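Local coordinates for cortical-lytic enzyme (Clostridium perfringens, PDB 5JIP), which probably acts as a lysozyme-type muramidase of glycoside hydrolase family 25, cleaving cortex peptidoglycan as the spore germinates, at residues Asn20-Phe28 against Ile52-Cys63. Residues are numbered along the deposited sequence; the frame is centred on the assembly and turned at random.
Sequences NEFSRDVNF and IDNKFLEFAKEC
Glu21 and Lys55 bring the two segments closest, 4.8 Å between their CA atoms, and at the far end Phe28 and Cys63 stand 6.9 Å apart by the same measure. In this TIM-barrel-like family 25 domain, residues 20-28 link strand 15-19 to helix 28-34, beginning with a type I turn from Asn20 to Ser23, and lie beside the first turns of helix 56-66. Asp53 ties the turn to the helix start: OD2 accepts Glu21 N at 2.9 Å through its syn lone pair, while OD1 takes Lys55 N in a capping bond. Glu21 answers in the other direction. Its CG sits between backbone N and carbonyl carbon (chi1 69°), and the side chain runs out to Asn54, whose backbone N reaches Glu21 OE2 from well above the carboxylate plane and whose ND2 meets Glu21 OE1 on the syn side at 2.8 Å. Glu21 OE2 and Asp53 OD2 are 3.5 Å apart; Arg41 salt-bridges both carboxylates and probably offsets their repulsion. Farther along, Phe59 is sandwiched: Lys55 CB lies over the centre of one face, and the edge of Phe28 meets the other in an offset edge-to-face pair, planes at 68°. Leu40 and Ile38 of strand 38-44 touch Phe59 and Phe28, respectively. Glu62 CG packs against Phe28 CD2, and Cys63 SG approaches the same ring obliquely, 3.5 Å from Phe28 CE1.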
loop_
_atom_site.group_PDB
_atom_site.type_symbol
_atom_site.label_atom_id
_atom_site.label_comp_id
_atom_site.label_asym_id
_atom_site.label_seq_id
_atom_site.Cartn_x
_atom_site.Cartn_y
_atom_site.Cartn_z
ATOM N N ASN A 20 22.413 17.847 -17.735
ATOM C CA ASN A 20 21.664 18.930 -18.352
ATOM C C ASN A 20 22.423 19.387 -19.594
ATOM O O ASN A 20 23.366 18.731 -20.036
ATOM C CB ASN A 20 21.398 20.063 -17.355
ATOM C CG ASN A 20 22.672 20.710 -16.822
ATOM O OD1 ASN A 20 23.722 20.727 -17.472
ATOM N ND2 ASN A 20 22.580 21.223 -15.613
ATOM N N GLU A 21 21.987 20.504 -20.178
ATOM C CA GLU A 21 22.576 20.928 -21.448
ATOM C C GLU A 21 24.064 21.249 -21.352
ATOM O O GLU A 21 24.734 21.347 -22.395
ATOM C CB GLU A 21 21.817 22.136 -21.972
ATOM C CG GLU A 21 22.005 23.398 -21.173
ATOM C CD GLU A 21 21.154 24.516 -21.718
ATOM O OE1 GLU A 21 21.698 25.337 -22.508
ATOM O OE2 GLU A 21 19.945 24.545 -21.397
ATOM N N PHE A 22 24.600 21.402 -20.148
ATOM C CA PHE A 22 26.019 21.713 -19.977
ATOM C C PHE A 22 26.856 20.468 -19.766
ATOM O O PHE A 22 28.081 20.558 -19.668
ATOM C CB PHE A 22 26.193 22.718 -18.812
ATOM C CG PHE A 22 25.293 23.912 -18.946
ATOM C CD1 PHE A 22 25.433 24.765 -20.029
ATOM C CD2 PHE A 22 24.284 24.171 -18.015
ATOM C CE1 PHE A 22 24.598 25.834 -20.179
ATOM C CE2 PHE A 22 23.445 25.228 -18.171
ATOM C CZ PHE A 22 23.598 26.078 -19.240
ATOM N N SER A 23 26.227 19.303 -19.715
ATOM C CA SER A 23 26.973 18.065 -19.632
ATOM C C SER A 23 27.650 17.825 -20.972
ATOM O O SER A 23 27.011 17.943 -22.017
ATOM C CB SER A 23 26.026 16.919 -19.314
ATOM O OG SER A 23 25.382 17.154 -18.087
ATOM N N ARG A 24 28.935 17.538 -20.955
ATOM C CA ARG A 24 29.694 17.412 -22.194
ATOM C C ARG A 24 29.903 15.960 -22.601
ATOM O O ARG A 24 30.231 15.115 -21.769
ATOM C CB ARG A 24 31.047 18.092 -22.038
ATOM C CG ARG A 24 30.886 19.546 -21.648
ATOM C CD ARG A 24 32.196 20.317 -21.706
ATOM N NE ARG A 24 33.174 19.862 -20.714
ATOM C CZ ARG A 24 33.146 20.156 -19.414
ATOM N NH1 ARG A 24 34.113 19.691 -18.625
ATOM N NH2 ARG A 24 32.149 20.873 -18.884
ATOM N N ASP A 25 29.783 15.686 -23.904
ATOM C CA ASP A 25 30.226 14.409 -24.459
ATOM C C ASP A 25 29.462 13.243 -23.826
ATOM O O ASP A 25 30.049 12.324 -23.271
ATOM C CB ASP A 25 31.743 14.223 -24.290
ATOM C CG ASP A 25 32.542 15.379 -24.908
ATOM O OD1 ASP A 25 31.951 16.253 -25.596
ATOM O OD2 ASP A 25 33.770 15.444 -24.690
ATOM N N VAL A 26 28.135 13.303 -23.910
ATOM C CA VAL A 26 27.291 12.300 -23.270
ATOM C C VAL A 26 27.004 11.166 -24.260
ATOM O O VAL A 26 26.323 11.368 -25.270
ATOM C CB VAL A 26 25.992 12.927 -22.749
ATOM C CG1 VAL A 26 25.082 11.847 -22.147
ATOM C CG2 VAL A 26 26.302 14.037 -21.728
ATOM N N ASN A 27 27.499 9.968 -23.960
ATOM C CA ASN A 27 27.236 8.797 -24.781
ATOM C C ASN A 27 26.241 7.901 -24.052
ATOM O O ASN A 27 26.607 7.153 -23.144
ATOM C CB ASN A 27 28.510 8.039 -25.090
ATOM C CG ASN A 27 28.277 6.938 -26.071
ATOM O OD1 ASN A 27 27.183 6.361 -26.126
ATOM N ND2 ASN A 27 29.285 6.655 -26.892
ATOM N N PHE A 28 24.989 7.953 -24.487
ATOM C CA PHE A 28 23.930 7.241 -23.781
ATOM C C PHE A 28 24.044 5.749 -23.971
ATOM O O PHE A 28 23.627 4.984 -23.099
ATOM C CB PHE A 28 22.574 7.747 -24.230
ATOM C CG PHE A 28 22.255 9.125 -23.710
ATOM C CD1 PHE A 28 21.843 9.303 -22.389
ATOM C CD2 PHE A 28 22.389 10.246 -24.529
ATOM C CE1 PHE A 28 21.544 10.558 -21.909
ATOM C CE2 PHE A 28 22.104 11.506 -24.059
ATOM C CZ PHE A 28 21.664 11.672 -22.738
ATOM N N ILE A 52 13.324 26.211 -21.406
ATOM C CA ILE A 52 13.495 24.785 -21.621
ATOM C C ILE A 52 14.978 24.501 -21.738
ATOM O O ILE A 52 15.730 25.272 -22.352
ATOM C CB ILE A 52 12.746 24.319 -22.883
ATOM C CG1 ILE A 52 12.825 22.800 -23.006
ATOM C CG2 ILE A 52 13.371 24.907 -24.141
ATOM C CD1 ILE A 52 11.860 22.220 -24.043
ATOM N N ASP A 53 15.426 23.430 -21.101
ATOM C CA ASP A 53 16.813 23.028 -21.235
ATOM C C ASP A 53 17.083 22.669 -22.697
ATOM O O ASP A 53 16.270 22.008 -23.348
ATOM C CB ASP A 53 17.115 21.846 -20.300
ATOM C CG ASP A 53 18.524 21.310 -20.475
ATOM O OD1 ASP A 53 18.766 20.603 -21.471
ATOM O OD2 ASP A 53 19.403 21.591 -19.625
ATOM N N ASN A 54 18.209 23.144 -23.232
ATOM C CA ASN A 54 18.440 23.055 -24.674
ATOM C C ASN A 54 18.829 21.665 -25.167
ATOM O O ASN A 54 18.893 21.465 -26.390
ATOM C CB ASN A 54 19.507 24.060 -25.085
ATOM C CG ASN A 54 18.993 25.481 -25.006
ATOM O OD1 ASN A 54 17.953 25.797 -25.593
ATOM N ND2 ASN A 54 19.678 26.324 -24.246
ATOM N N LYS A 55 19.108 20.712 -24.263
ATOM C CA LYS A 55 19.333 19.326 -24.640
ATOM C C LYS A 55 18.231 18.389 -24.155
ATOM O O LYS A 55 18.234 17.212 -24.534
ATOM C CB LYS A 55 20.686 18.833 -24.091
ATOM C CG LYS A 55 21.919 19.462 -24.763
ATOM C CD LYS A 55 22.115 18.880 -26.124
ATOM C CE LYS A 55 23.514 19.165 -26.622
ATOM N NZ LYS A 55 23.708 18.623 -28.001
ATOM N N PHE A 56 17.260 18.884 -23.379
ATOM C CA PHE A 56 16.260 17.993 -22.801
ATOM C C PHE A 56 15.555 17.147 -23.861
ATOM O O PHE A 56 15.488 15.919 -23.747
ATOM C CB PHE A 56 15.247 18.792 -21.987
ATOM C CG PHE A 56 14.096 17.962 -21.512
ATOM C CD1 PHE A 56 14.331 16.828 -20.758
ATOM C CD2 PHE A 56 12.796 18.295 -21.830
ATOM C CE1 PHE A 56 13.303 16.022 -20.347
ATOM C CE2 PHE A 56 11.752 17.505 -21.416
ATOM C CZ PHE A 56 12.002 16.356 -20.665
ATOM N N LEU A 57 14.989 17.777 -24.885
ATOM C CA LEU A 57 14.224 16.989 -25.842
ATOM C C LEU A 57 15.098 15.907 -26.468
ATOM O O LEU A 57 14.706 14.736 -26.541
ATOM C CB LEU A 57 13.613 17.896 -26.913
ATOM C CG LEU A 57 12.666 18.973 -26.411
ATOM C CD1 LEU A 57 12.143 19.763 -27.587
ATOM C CD2 LEU A 57 11.545 18.363 -25.620
ATOM N N GLU A 58 16.314 16.261 -26.836
ATOM C CA GLU A 58 17.198 15.298 -27.475
ATOM C C GLU A 58 17.607 14.197 -26.515
ATOM O O GLU A 58 17.607 13.010 -26.874
ATOM C CB GLU A 58 18.423 16.029 -27.985
ATOM C CG GLU A 58 19.560 15.155 -28.414
ATOM C CD GLU A 58 20.825 15.944 -28.797
ATOM O OE1 GLU A 58 20.747 17.173 -29.015
ATOM O OE2 GLU A 58 21.907 15.322 -28.869
ATOM N N PHE A 59 17.962 14.584 -25.285
ATOM C CA PHE A 59 18.416 13.621 -24.298
ATOM C C PHE A 59 17.290 12.666 -23.913
ATOM O O PHE A 59 17.521 11.466 -23.737
ATOM C CB PHE A 59 18.926 14.363 -23.062
ATOM C CG PHE A 59 20.322 14.951 -23.181
ATOM C CD1 PHE A 59 21.086 14.810 -24.325
ATOM C CD2 PHE A 59 20.863 15.662 -22.123
ATOM C CE1 PHE A 59 22.373 15.343 -24.391
ATOM C CE2 PHE A 59 22.125 16.209 -22.202
ATOM C CZ PHE A 59 22.884 16.026 -23.345
ATOM N N ALA A 60 16.085 13.199 -23.698
ATOM C CA ALA A 60 14.974 12.357 -23.265
ATOM C C ALA A 60 14.566 11.389 -24.363
ATOM O O ALA A 60 14.220 10.234 -24.091
ATOM C CB ALA A 60 13.781 13.220 -22.841
ATOM N N LYS A 61 14.587 11.850 -25.612
ATOM C CA LYS A 61 14.228 10.967 -26.719
ATOM C C LYS A 61 15.193 9.795 -26.824
ATOM O O LYS A 61 14.770 8.644 -27.027
ATOM C CB LYS A 61 14.198 11.744 -28.020
ATOM C CG LYS A 61 13.580 10.975 -29.153
ATOM C CD LYS A 61 13.445 11.849 -30.388
ATOM C CE LYS A 61 12.555 11.167 -31.436
ATOM N NZ LYS A 61 12.390 12.033 -32.650
ATOM N N GLU A 62 16.493 10.053 -26.650
ATOM C CA GLU A 62 17.489 8.988 -26.771
ATOM C C GLU A 62 17.455 8.042 -25.573
ATOM O O GLU A 62 17.616 6.827 -25.730
ATOM C CB GLU A 62 18.873 9.604 -26.943
ATOM C CG GLU A 62 20.008 8.593 -27.152
ATOM C CD GLU A 62 19.925 7.845 -28.460
ATOM O OE1 GLU A 62 19.006 8.087 -29.271
ATOM O OE2 GLU A 62 20.793 6.983 -28.662
ATOM N N CYS A 63 17.235 8.560 -24.362
ATOM C CA CYS A 63 17.085 7.653 -23.229
ATOM C C CYS A 63 15.906 6.711 -23.446
ATOM O O CYS A 63 15.993 5.506 -23.167
ATOM C CB CYS A 63 16.924 8.445 -21.927
ATOM S SG CYS A 63 18.450 9.161 -21.288
HETATM O O HOH W 1 18.211 26.566 -20.999
#